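PDB 6AQK: toxin protein from Yersinia entomophaga, which probably acts as an ADP-ribosyltransferase toxin, transferring ADP-ribose from NAD+ to a target, as the C-terminal domain of RHS2. Local coordinates for residues A[143-149]-A[183-189]; A[100-106]-A[161-167]. All blocks are in the same frame, centred on the assembly; numbering follows the deposited sequence.

Contact 1: A[143-149]-A[183-189]; sequences LIMSTAK and GEVTFPL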
ATOM      1  N   LEU A 143      -1.204  -3.834  -3.893  1.00 26.91           N
ATOM      2  CA  LEU A 143      -0.463  -4.471  -2.769  1.00 27.07           C
ATOM      3  C   LEU A 143      -1.395  -4.755  -1.613  1.00 27.63           C
ATOM      4  O   LEU A 143      -2.554  -4.224  -1.510  1.00 28.28           O
ATOM      5  CB  LEU A 143       0.702  -3.583  -2.288  1.00 28.44           C
ATOM      6  CG  LEU A 143       0.282  -2.266  -1.613  1.00 28.98           C
ATOM      7  CD1 LEU A 143       1.365  -1.659  -0.765  1.00 35.71           C
ATOM      8  CD2 LEU A 143      -0.206  -1.253  -2.674  1.00 33.96           C
ATOM      9  N   ILE A 144      -0.878  -5.548  -0.674  1.00 27.78           N
ATOM     10  CA  ILE A 144      -1.424  -5.621   0.663  1.00 28.66           C
ATOM     11  C   ILE A 144      -0.917  -4.356   1.399  1.00 26.67           C
ATOM     12  O   ILE A 144       0.275  -4.189   1.668  1.00 31.96           O
ATOM     13  CB  ILE A 144      -0.937  -6.924   1.407  1.00 29.70           C
ATOM     14  CG1 ILE A 144      -1.535  -8.142   0.697  1.00 29.88           C
ATOM     15  CG2 ILE A 144      -1.234  -6.856   2.920  1.00 30.34           C
ATOM     16  CD1 ILE A 144      -0.982  -9.506   1.114  1.00 33.06           C
ATOM     17  N   MET A 145      -1.806  -3.475   1.735  1.00 25.84           N
ATOM     18  CA  MET A 145      -1.397  -2.166   2.148  1.00 24.51           C
ATOM     19  C   MET A 145      -1.578  -1.954   3.654  1.00 27.93           C
ATOM     20  O   MET A 145      -2.698  -2.016   4.159  1.00 27.88           O
ATOM     21  CB  MET A 145      -2.299  -1.114   1.383  1.00 25.04           C
ATOM     22  CG  MET A 145      -1.874   0.294   1.684  1.00 27.47           C
ATOM     23  SD  MET A 145      -2.962   1.501   0.914  1.00 33.77           S
ATOM     24  CE  MET A 145      -2.088   1.645  -0.592  1.00 34.62           C
ATOM     25  N   SER A 146      -0.491  -1.545   4.331  1.00 27.57           N
ATOM     26  CA  SER A 146      -0.517  -1.186   5.727  1.00 26.63           C
ATOM     27  C   SER A 146      -0.781   0.272   5.862  1.00 28.75           C
ATOM     28  O   SER A 146      -0.415   1.049   4.983  1.00 27.62           O
ATOM     29  CB  SER A 146       0.804  -1.503   6.400  1.00 33.93           C
ATOM     30  OG  SER A 146       1.873  -0.767   5.784  1.00 35.90           O
ATOM     31  N   THR A 147      -1.466   0.619   6.932  1.00 28.08           N
ATOM     32  CA  THR A 147      -1.829   1.973   7.197  1.00 30.62           C
ATOM     33  C   THR A 147      -1.720   2.166   8.719  1.00 28.80           C
ATOM     34  O   THR A 147      -1.640   1.191   9.441  1.00 28.88           O
ATOM     35  CB  THR A 147      -3.269   2.320   6.672  1.00 28.56           C
ATOM     36  OG1 THR A 147      -4.293   1.751   7.516  1.00 27.69           O
ATOM     37  CG2 THR A 147      -3.466   1.879   5.174  1.00 28.54           C
ATOM     38  N   ALA A 148      -1.663   3.411   9.172  1.00 27.18           N
ATOM     39  CA  ALA A 148      -1.524   3.721  10.585  1.00 26.54           C
ATOM     40  C   ALA A 148      -2.748   4.495  11.085  1.00 27.52           C
ATOM     41  O   ALA A 148      -3.286   5.278  10.358  1.00 29.19           O
ATOM     42  CB  ALA A 148      -0.312   4.568  10.845  1.00 31.13           C
ATOM     43  N   LYS A 149      -3.125   4.271  12.347  1.00 31.37           N
ATOM     44  CA  LYS A 149      -4.152   5.062  13.005  1.00 35.33           C
ATOM     45  C   LYS A 149      -3.715   6.492  13.219  1.00 33.58           C
ATOM     46  O   LYS A 149      -4.553   7.383  13.171  1.00 33.81           O
ATOM     47  CB  LYS A 149      -4.516   4.490  14.358  1.00 35.15           C
ATOM     48  CG  LYS A 149      -5.309   3.224  14.218  1.00 36.59           C
ATOM     49  CD  LYS A 149      -5.447   2.534  15.533  1.00 37.51           C
ATOM     50  CE  LYS A 149      -6.068   1.156  15.347  1.00 40.88           C
ATOM     51  NZ  LYS A 149      -6.405   0.585  16.680  1.00 39.95           N
ATOM     52  N   GLY A 183      -0.806  -0.022  16.221  1.00 34.46           N
ATOM     53  CA  GLY A 183      -1.767   0.802  15.518  1.00 34.27           C
ATOM     54  C   GLY A 183      -1.885   0.557  14.001  1.00 33.26           C
ATOM     55  O   GLY A 183      -2.498   1.334  13.298  1.00 35.89           O
ATOM     56  N   GLU A 184      -1.304  -0.514  13.503  1.00 30.66           N
ATOM     57  CA  GLU A 184      -1.307  -0.729  12.037  1.00 29.88           C
ATOM     58  C   GLU A 184      -2.651  -1.343  11.661  1.00 32.60           C
ATOM     59  O   GLU A 184      -3.107  -2.296  12.337  1.00 31.34           O
ATOM     60  CB  GLU A 184      -0.137  -1.591  11.646  1.00 35.22           C
ATOM     61  CG  GLU A 184      -0.059  -1.915  10.167  1.00 40.87           C
ATOM     62  CD  GLU A 184       1.365  -2.352   9.751  1.00 45.38           C
ATOM     63  OE1 GLU A 184       1.610  -3.546   9.462  1.00 43.73           O
ATOM     64  OE2 GLU A 184       2.235  -1.497   9.710  1.00 40.53           O
ATOM     65  N   VAL A 185      -3.286  -0.800  10.603  1.00 29.27           N
ATOM     66  CA  VAL A 185      -4.484  -1.367  10.012  1.00 29.52           C
ATOM     67  C   VAL A 185      -4.140  -1.787   8.590  1.00 30.93           C
ATOM     68  O   VAL A 185      -3.699  -0.968   7.817  1.00 30.08           O
ATOM     69  CB  VAL A 185      -5.616  -0.303   9.983  1.00 28.55           C
ATOM     70  CG1 VAL A 185      -6.811  -0.803   9.207  1.00 30.11           C
ATOM     71  CG2 VAL A 185      -5.977   0.168  11.389  1.00 32.79           C
ATOM     72  N   THR A 186      -4.395  -3.029   8.243  1.00 27.87           N
ATOM     73  CA  THR A 186      -4.054  -3.536   6.933  1.00 26.52           C
ATOM     74  C   THR A 186      -5.212  -3.818   6.006  1.00 29.15           C
ATOM     75  O   THR A 186      -6.330  -4.253   6.453  1.00 31.13           O
ATOM     76  CB  THR A 186      -3.262  -4.853   7.169  1.00 29.31           C
ATOM     77  OG1 THR A 186      -2.284  -4.619   8.194  1.00 33.31           O
ATOM     78  CG2 THR A 186      -2.549  -5.364   5.877  1.00 30.13           C
ATOM     79  N   PHE A 187      -4.962  -3.653   4.703  1.00 28.16           N
ATOM     80  CA  PHE A 187      -5.989  -3.823   3.688  1.00 28.00           C
ATOM     81  C   PHE A 187      -5.537  -4.885   2.767  1.00 25.47           C
ATOM     82  O   PHE A 187      -4.336  -5.091   2.608  1.00 27.61           O
ATOM     83  CB  PHE A 187      -6.277  -2.536   2.966  1.00 30.11           C
ATOM     84  CG  PHE A 187      -6.944  -1.520   3.837  1.00 27.91           C
ATOM     85  CD1 PHE A 187      -6.207  -0.786   4.759  1.00 27.09           C
ATOM     86  CD2 PHE A 187      -8.318  -1.418   3.846  1.00 26.88           C
ATOM     87  CE1 PHE A 187      -6.825   0.151   5.562  1.00 28.92           C
ATOM     88  CE2 PHE A 187      -8.951  -0.472   4.635  1.00 27.84           C
ATOM     89  CZ  PHE A 187      -8.204   0.289   5.518  1.00 27.64           C
ATOM     90  N   PRO A 188      -6.482  -5.630   2.188  1.00 28.06           N
ATOM     91  CA  PRO A 188      -6.082  -6.745   1.384  1.00 28.66           C
ATOM     92  C   PRO A 188      -5.645  -6.433  -0.034  1.00 28.91           C
ATOM     93  O   PRO A 188      -5.941  -5.370  -0.592  1.00 27.82           O
ATOM     94  CB  PRO A 188      -7.358  -7.629   1.403  1.00 30.91           C
ATOM     95  CG  PRO A 188      -8.423  -6.603   1.373  1.00 30.75           C
ATOM     96  CD  PRO A 188      -7.936  -5.558   2.306  1.00 29.63           C
ATOM     97  N   LEU A 189      -4.912  -7.365  -0.624  1.00 28.46           N
ATOM     98  CA  LEU A 189      -4.612  -7.274  -2.062  1.00 28.94           C
ATOM     99  C   LEU A 189      -5.920  -7.061  -2.871  1.00 29.19           C
ATOM    100  O   LEU A 189      -6.946  -7.719  -2.595  1.00 29.48           O
ATOM    101  CB  LEU A 189      -3.919  -8.543  -2.519  1.00 28.82           C
ATOM    102  CG  LEU A 189      -3.365  -8.513  -3.975  1.00 30.65           C
ATOM    103  CD1 LEU A 189      -2.404  -7.335  -4.195  1.00 33.38           C
ATOM    104  CD2 LEU A 189      -2.672  -9.829  -4.278  1.00 29.21           C
TER
HETATM  105  O   HOH W   1      -4.470  -3.132   0.007  1.00 28.36           O

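Contact 2: A[100-106]-A[161-167]; sequences NETFRGD and IMWHFDL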
ATOM      1  N   ASN A 100     -12.320   5.422  11.978  1.00 36.74           N
ATOM      2  CA  ASN A 100     -12.927   6.138  10.848  1.00 43.61           C
ATOM      3  C   ASN A 100     -11.953   6.490   9.734  1.00 32.75           C
ATOM      4  O   ASN A 100     -12.375   6.774   8.631  1.00 33.36           O
ATOM      5  CB  ASN A 100     -13.526   7.500  11.284  1.00 46.17           C
ATOM      6  CG  ASN A 100     -14.739   7.346  12.160  1.00 57.59           C
ATOM      7  OD1 ASN A 100     -15.505   6.359  12.030  1.00 51.40           O
ATOM      8  ND2 ASN A 100     -14.921   8.313  13.080  1.00 52.23           N
ATOM      9  N   GLU A 101     -10.677   6.461  10.044  1.00 33.98           N
ATOM     10  CA  GLU A 101      -9.646   7.007   9.140  1.00 33.90           C
ATOM     11  C   GLU A 101      -8.282   6.413   9.520  1.00 30.45           C
ATOM     12  O   GLU A 101      -7.993   6.139  10.695  1.00 31.59           O
ATOM     13  CB  GLU A 101      -9.602   8.548   9.143  1.00 37.60           C
ATOM     14  CG  GLU A 101      -9.358   9.140  10.502  1.00 44.99           C
ATOM     15  CD  GLU A 101      -9.348  10.670  10.584  1.00 44.80           C
ATOM     16  OE1 GLU A 101      -8.973  11.118  11.705  1.00 53.49           O
ATOM     17  OE2 GLU A 101      -9.685  11.395   9.610  1.00 42.98           O
ATOM     18  N   THR A 102      -7.471   6.232   8.495  1.00 28.60           N
ATOM     19  CA  THR A 102      -6.083   5.789   8.659  1.00 29.52           C
ATOM     20  C   THR A 102      -5.205   6.573   7.661  1.00 26.31           C
ATOM     21  O   THR A 102      -5.702   7.396   6.871  1.00 28.57           O
ATOM     22  CB  THR A 102      -5.896   4.321   8.436  1.00 30.02           C
ATOM     23  OG1 THR A 102      -6.181   3.997   7.060  1.00 29.91           O
ATOM     24  CG2 THR A 102      -6.696   3.562   9.360  1.00 31.34           C
ATOM     25  N   PHE A 103      -3.886   6.421   7.817  1.00 25.37           N
ATOM     26  CA  PHE A 103      -2.922   7.195   7.165  1.00 28.04           C
ATOM     27  C   PHE A 103      -1.805   6.323   6.738  1.00 28.10           C
ATOM     28  O   PHE A 103      -1.470   5.343   7.412  1.00 30.13           O
ATOM     29  CB  PHE A 103      -2.339   8.340   8.072  1.00 29.58           C
ATOM     30  CG  PHE A 103      -3.407   9.190   8.660  1.00 29.00           C
ATOM     31  CD1 PHE A 103      -3.973   8.840   9.873  1.00 33.32           C
ATOM     32  CD2 PHE A 103      -3.820  10.330   8.018  1.00 28.69           C
ATOM     33  CE1 PHE A 103      -5.050   9.560  10.375  1.00 33.23           C
ATOM     34  CE2 PHE A 103      -4.870  11.097   8.546  1.00 35.01           C
ATOM     35  CZ  PHE A 103      -5.480  10.696   9.731  1.00 33.04           C
ATOM     36  N   ARG A 104      -1.259   6.674   5.594  1.00 27.92           N
ATOM     37  CA  ARG A 104      -0.068   5.982   5.077  1.00 27.02           C
ATOM     38  C   ARG A 104       0.964   6.914   4.515  1.00 26.88           C
ATOM     39  O   ARG A 104       0.659   7.810   3.765  1.00 25.69           O
ATOM     40  CB  ARG A 104      -0.499   4.994   3.962  1.00 26.67           C
ATOM     41  CG  ARG A 104       0.678   4.231   3.380  1.00 28.16           C
ATOM     42  CD  ARG A 104       0.172   3.174   2.388  1.00 27.21           C
ATOM     43  NE  ARG A 104       1.310   2.642   1.651  1.00 29.90           N
ATOM     44  CZ  ARG A 104       2.030   1.579   1.994  1.00 30.64           C
ATOM     45  NH1 ARG A 104       1.728   0.818   3.036  1.00 32.59           N
ATOM     46  NH2 ARG A 104       3.042   1.259   1.258  1.00 31.75           N
ATOM     47  N   GLY A 105       2.261   6.593   4.762  1.00 27.48           N
ATOM     48  CA  GLY A 105       3.366   7.316   4.222  1.00 29.20           C
ATOM     49  C   GLY A 105       4.004   6.502   3.128  1.00 30.17           C
ATOM     50  O   GLY A 105       4.139   5.300   3.259  1.00 30.66           O
ATOM     51  N   ASP A 106       4.273   7.126   2.000  1.00 26.72           N
ATOM     52  CA  ASP A 106       5.008   6.500   0.873  1.00 29.08           C
ATOM     53  C   ASP A 106       6.098   7.465   0.363  1.00 29.37           C
ATOM     54  O   ASP A 106       5.974   8.709   0.369  1.00 30.27           O
ATOM     55  CB  ASP A 106       4.070   6.066  -0.301  1.00 30.24           C
ATOM     56  CG  ASP A 106       3.464   4.639  -0.128  1.00 31.69           C
ATOM     57  OD1 ASP A 106       4.233   3.661   0.168  1.00 30.30           O
ATOM     58  OD2 ASP A 106       2.224   4.516  -0.262  1.00 30.04           O
ATOM     59  N   ILE A 161       4.928  11.453   0.473  1.00 28.60           N
ATOM     60  CA  ILE A 161       3.517  11.327   0.106  1.00 30.30           C
ATOM     61  C   ILE A 161       2.793  10.745   1.317  1.00 29.75           C
ATOM     62  O   ILE A 161       3.250   9.792   1.958  1.00 27.83           O
ATOM     63  CB  ILE A 161       3.360  10.382  -1.112  1.00 29.59           C
ATOM     64  CG1 ILE A 161       4.135  10.982  -2.290  1.00 31.65           C
ATOM     65  CG2 ILE A 161       1.889  10.152  -1.472  1.00 32.09           C
ATOM     66  CD1 ILE A 161       4.423  10.058  -3.427  1.00 33.88           C
ATOM     67  N   MET A 162       1.649  11.319   1.644  1.00 29.60           N
ATOM     68  CA  MET A 162       0.814  10.749   2.674  1.00 29.22           C
ATOM     69  C   MET A 162      -0.581  10.501   2.101  1.00 28.90           C
ATOM     70  O   MET A 162      -1.173  11.375   1.473  1.00 25.83           O
ATOM     71  CB  MET A 162       0.678  11.630   3.913  1.00 28.07           C
ATOM     72  CG  MET A 162      -0.038  10.942   5.065  1.00 29.79           C
ATOM     73  SD  MET A 162      -0.497  12.026   6.482  1.00 31.07           S
ATOM     74  CE  MET A 162      -1.984  12.677   5.793  1.00 30.18           C
ATOM     75  N   TRP A 163      -1.120   9.325   2.344  1.00 27.03           N
ATOM     76  CA  TRP A 163      -2.507   9.068   2.081  1.00 28.25           C
ATOM     77  C   TRP A 163      -3.349   9.317   3.328  1.00 26.59           C
ATOM     78  O   TRP A 163      -2.966   8.979   4.428  1.00 27.85           O
ATOM     79  CB  TRP A 163      -2.713   7.604   1.712  1.00 29.52           C
ATOM     80  CG  TRP A 163      -1.865   6.987   0.649  1.00 25.47           C
ATOM     81  CD1 TRP A 163      -0.540   6.675   0.718  1.00 27.96           C
ATOM     82  CD2 TRP A 163      -2.323   6.480  -0.661  1.00 26.74           C
ATOM     83  NE1 TRP A 163      -0.129   6.032  -0.432  1.00 26.47           N
ATOM     84  CE2 TRP A 163      -1.193   5.889  -1.287  1.00 27.40           C
ATOM     85  CE3 TRP A 163      -3.539   6.485  -1.348  1.00 25.71           C
ATOM     86  CZ2 TRP A 163      -1.269   5.281  -2.532  1.00 28.12           C
ATOM     87  CZ3 TRP A 163      -3.612   5.860  -2.573  1.00 26.66           C
ATOM     88  CH2 TRP A 163      -2.466   5.301  -3.170  1.00 27.86           C
ATOM     89  N   HIS A 164      -4.531   9.874   3.122  1.00 29.99           N
ATOM     90  CA  HIS A 164      -5.495  10.055   4.186  1.00 29.28           C
ATOM     91  C   HIS A 164      -6.724   9.312   3.749  1.00 30.22           C
ATOM     92  O   HIS A 164      -7.421   9.729   2.818  1.00 28.93           O
ATOM     93  CB  HIS A 164      -5.806  11.535   4.379  1.00 33.53           C
ATOM     94  CG  HIS A 164      -6.787  11.793   5.466  1.00 33.42           C
ATOM     95  ND1 HIS A 164      -7.332  13.030   5.686  1.00 35.32           N
ATOM     96  CD2 HIS A 164      -7.336  10.960   6.384  1.00 35.48           C
ATOM     97  CE1 HIS A 164      -8.155  12.965   6.719  1.00 39.20           C
ATOM     98  NE2 HIS A 164      -8.168  11.719   7.165  1.00 39.10           N
ATOM     99  N   PHE A 165      -6.953   8.197   4.432  1.00 31.53           N
ATOM    100  CA  PHE A 165      -8.036   7.264   4.144  1.00 29.91           C
ATOM    101  C   PHE A 165      -9.237   7.521   5.020  1.00 32.56           C
ATOM    102  O   PHE A 165      -9.138   7.599   6.237  1.00 32.24           O
ATOM    103  CB  PHE A 165      -7.557   5.869   4.362  1.00 28.83           C
ATOM    104  CG  PHE A 165      -6.547   5.433   3.321  1.00 28.54           C
ATOM    105  CD1 PHE A 165      -6.875   5.392   1.969  1.00 30.81           C
ATOM    106  CD2 PHE A 165      -5.284   5.048   3.701  1.00 26.91           C
ATOM    107  CE1 PHE A 165      -5.936   5.043   1.013  1.00 28.22           C
ATOM    108  CE2 PHE A 165      -4.359   4.731   2.760  1.00 25.41           C
ATOM    109  CZ  PHE A 165      -4.674   4.679   1.453  1.00 28.27           C
ATOM    110  N   ASP A 166     -10.355   7.705   4.345  1.00 33.75           N
ATOM    111  CA  ASP A 166     -11.691   7.668   4.968  1.00 32.21           C
ATOM    112  C   ASP A 166     -12.239   6.244   4.853  1.00 32.02           C
ATOM    113  O   ASP A 166     -12.447   5.738   3.753  1.00 35.31           O
ATOM    114  CB  ASP A 166     -12.572   8.698   4.234  1.00 39.60           C
ATOM    115  CG  ASP A 166     -14.002   8.712   4.708  1.00 54.50           C
ATOM    116  OD1 ASP A 166     -14.290   8.174   5.793  1.00 62.98           O
ATOM    117  OD2 ASP A 166     -14.847   9.300   3.983  1.00 61.46           O
ATOM    118  N   LEU A 167     -12.473   5.617   5.997  1.00 32.13           N
ATOM    119  CA  LEU A 167     -12.935   4.218   5.998  1.00 32.88           C
ATOM    120  C   LEU A 167     -14.462   4.168   5.935  1.00 35.77           C
ATOM    121  O   LEU A 167     -15.081   4.551   6.850  1.00 39.60           O
ATOM    122  CB  LEU A 167     -12.403   3.506   7.208  1.00 31.66           C
ATOM    123  CG  LEU A 167     -11.025   2.891   7.046  1.00 37.87           C
ATOM    124  CD1 LEU A 167     -10.008   3.732   6.319  1.00 38.05           C
ATOM    125  CD2 LEU A 167     -10.508   2.392   8.387  1.00 37.37           C
TER

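Contact 1: A[143-149]-A[183-189]
Thr147 turns OG1 between its backbone N and carbonyl carbon (chi1 75°), which brings the hydroxyl to the Val185 carbonyl. There OG1 donates to Val185 O at 2.8 Å. The same carbonyl takes a weaker bond from Thr147 N, so one residue grips it twice. The torsion also sends Thr147 CG2 to Phe187, 3.8 Å from ring atom CE1, while OG1 lies at the ring edge. On the other face, Glu184 has CG anti to N (chi1 178°) and runs extended, bringing its CD to 3.5 Å from Ser146 CB. The segments form a short two-stranded antiparallel sheet. Ser146-Thr147-Ala148 probably matches the STS motif of R-S-E ADP-ribosyltransferases, and Glu184 the second Glu of their ExE motif. Val185 N to Thr147 O, 2.8 Å, is a firm backbone bond. The Thr147, Val185 and Phe187 side chains share one face, which packs against strands 101-106 and 161-167. Ile144 CG2 meets Thr186 CG2 at 3.6 Å. The Ile144 and Leu189 side chains cross at about a right angle. A water donates to Leu143 O and Pro188 O and bridges the two carbonyls. Lys149 N reaches Gly183 O at 3.2 Å, and the lysine chain lies alongside that carbonyl.

Contact 2: A[100-106]-A[161-167]
Asp106 OD2 accepts two bonds, both 2.8 Å long: one from Trp163 NE1 across the contact and one from Arg104 NE in its own strand. The indole uses the anti lone pair. NE comes from the syn side, and Arg104 NH2 bonds to OD1, so the guanidinium holds the carboxylate side-on and should help fix its rotation. These residues sit on an antiparallel pair, the edge strand 101-106 against strand 161-167, in a mixed five-stranded sheet. Arg104 probably occupies the place of the conserved strand arginine of R-S-E ADP-ribosyltransferases, and its NH1 bonds to Ser146 O. Backbone bonds run the whole length, from Leu167 N with Asn100 O to Ile161 N with Asp106 O. On the opposite face His164 NE2 donates to Glu101 OE2 at 2.9 Å. The oxygen lies in the imidazole plane, but the nitrogen approaches from above the carboxylate plane. Tyr207 OH bonds to ND1 and holds the other side of the ring. With CG anti to N (chi1 180°), His164 lies beside Phe103. Their planes are 21° apart but slid, so the rings barely overlap. Met162 SD lies 5.2 Å from the Phe103 ring centroid, oblique to it, a Met-aromatic contact; its CE is at the ring edge. On the Trp163 side, Phe165 presents its ring edge to Arg104 CB, which lies 3.7 Å from Trp163 CD1. Phe165 CB is 3.6 Å from Thr102 OG1.

The centres of contacts 1 and 2 lie 10 Å apart, and the two touch directly. Their segments alternate along the chain: 100-106, 143-149, 161-167, 183-189. Contact 2 lies at one edge of the five-stranded mixed sheet, where strand 161-167 is flanked by strand 101-106 on one side and pairs parallel with strand 220-226 on the other. Contact 1 is a two-stranded sheet. Strand 101-106 of contact 2 bonds to strand 145-148 of contact 1. Ala148 N is 2.6 Å from Phe103 O, and Ser146 O is 2.9 Å from Arg104 NH1; both are probable hydrogen bonds. The R, S and E motif strands thereby converge, probably as in the NAD+-binding cleft of related enzymes.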